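Alcohol dehydrogenase, zinc-containing (Thermotoga maritima, PDB 1VJ0) is a zinc-binding enzyme that probably works as an oxidoreductase of the alcohol dehydrogenase family. Local coordinates at residues A[90-93]-A[94-98]. Numbering follows the deposited sequence.
Sequences KRDL and NGELL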
# COMPACT_ATOMS: atom_id res chain seq x y z
N LYS A 90 -30.79 -14.80 9.53
CA LYS A 90 -29.87 -14.06 8.65
C LYS A 90 -29.41 -12.78 9.32
O LYS A 90 -30.20 -12.02 9.80
CB LYS A 90 -30.48 -13.77 7.29
CG LYS A 90 -29.58 -12.93 6.39
CD LYS A 90 -28.31 -13.65 5.94
CE LYS A 90 -27.47 -12.77 5.01
NZ LYS A 90 -26.10 -13.36 4.58
N ARG A 91 -28.11 -12.61 9.40
CA ARG A 91 -27.51 -11.40 9.93
C ARG A 91 -27.01 -10.55 8.81
O ARG A 91 -26.46 -11.04 7.79
CB ARG A 91 -26.32 -11.75 10.80
CG ARG A 91 -26.74 -12.40 12.06
CD ARG A 91 -25.61 -12.63 12.98
NE ARG A 91 -26.03 -13.53 14.03
CZ ARG A 91 -26.61 -13.18 15.16
NH1 ARG A 91 -26.84 -11.90 15.46
NH2 ARG A 91 -26.95 -14.13 16.04
N ASP A 92 -27.18 -9.25 8.97
CA ASP A 92 -26.58 -8.33 8.02
C ASP A 92 -25.06 -8.23 8.29
O ASP A 92 -24.53 -8.90 9.21
CB ASP A 92 -27.31 -6.98 8.04
CG ASP A 92 -26.81 -6.01 9.05
OD1 ASP A 92 -26.07 -6.36 10.02
OD2 ASP A 92 -27.16 -4.80 8.93
N LEU A 93 -24.37 -7.44 7.47
CA LEU A 93 -22.90 -7.37 7.58
C LEU A 93 -22.37 -6.79 8.91
O LEU A 93 -21.20 -6.97 9.25
CB LEU A 93 -22.35 -6.56 6.44
CG LEU A 93 -22.35 -7.30 5.08
CD1 LEU A 93 -22.44 -6.32 3.92
CD2 LEU A 93 -21.12 -8.21 4.95
N ASN A 94 -23.21 -6.08 9.65
CA ASN A 94 -22.83 -5.57 10.98
C ASN A 94 -23.20 -6.51 12.10
O ASN A 94 -22.94 -6.21 13.28
CB ASN A 94 -23.45 -4.19 11.22
CG ASN A 94 -22.85 -3.13 10.31
OD1 ASN A 94 -21.62 -3.08 10.10
ND2 ASN A 94 -23.71 -2.28 9.74
N GLY A 95 -23.80 -7.65 11.74
CA GLY A 95 -24.14 -8.67 12.69
C GLY A 95 -25.57 -8.61 13.17
O GLY A 95 -25.94 -9.35 14.08
N GLU A 96 -26.39 -7.73 12.61
CA GLU A 96 -27.73 -7.57 13.17
C GLU A 96 -28.64 -8.58 12.52
O GLU A 96 -28.69 -8.68 11.31
CB GLU A 96 -28.33 -6.19 12.91
CG GLU A 96 -27.51 -4.99 13.34
CD GLU A 96 -28.39 -3.75 13.22
OE1 GLU A 96 -29.53 -3.74 13.82
OE2 GLU A 96 -27.98 -2.82 12.52
N LEU A 97 -29.42 -9.24 13.36
CA LEU A 97 -30.44 -10.18 12.94
C LEU A 97 -31.59 -9.51 12.19
O LEU A 97 -32.23 -8.63 12.71
CB LEU A 97 -31.01 -10.94 14.15
CG LEU A 97 -30.23 -12.19 14.57
CD1 LEU A 97 -30.71 -12.72 15.95
CD2 LEU A 97 -30.33 -13.28 13.52
N LEU A 98 -31.85 -9.98 10.98
CA LEU A 98 -32.95 -9.49 10.16
C LEU A 98 -34.25 -10.05 10.73
O LEU A 98 -34.29 -11.23 11.20
CB LEU A 98 -32.78 -9.95 8.70
CG LEU A 98 -31.53 -9.44 7.96
CD1 LEU A 98 -31.58 -9.82 6.46
CD2 LEU A 98 -31.32 -7.96 8.10
O HOH W 1 -32.92 -13.47 11.06
O HOH W 2 -26.46 -2.76 10.22
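D92 and G95 are the ends of a type I beta turn, closed by the bond from G95 N to D92 O at 2.9 Å. With D92 N donating to E96 O at 2.8 Å, this is a type I turn with a G1 beta bulge, a standard hairpin end, between strands 78-86 and 103-106. Farther back, L98 N donates to K90 O, almost straight at 176°. At G95's backbone angles a side chain would jam against N94 O.

D92 OD1 accepts N94 N in an Asx turn and also takes E96 N, each at 2.9 Å; CG lies between the backbone N and carbonyl carbon (chi1 87°). The donors approach opposite faces, off the carboxylate plane, and the N94 bond is the more bent (133°). With an alanine in place of D92, both amides would probably lose their shared acceptor.

OD2 of D92 lies 4.2 Å from E96 OE2, the carboxylates nearly perpendicular; water 2 donates to both and accepts from N94 ND2, while N94 OD1 bonds R266 of the third subunit. K163 NZ forms a salt bridge with E96 OE1, probably offsetting the like charges, and K163's backbone N donates to D92 OD2.

R91 NH1 donates to G95 O in the guanidinium plane; L97 CG lies over one face, near the rim, 3.5 Å from NH1. L98 CD1 packs alongside K90 CG at 3.7 Å.

OD1 thus holds the turn, while K163, L93-V161 backbone bonds and K90 and L98 packing on V161 join it to strand 161-164.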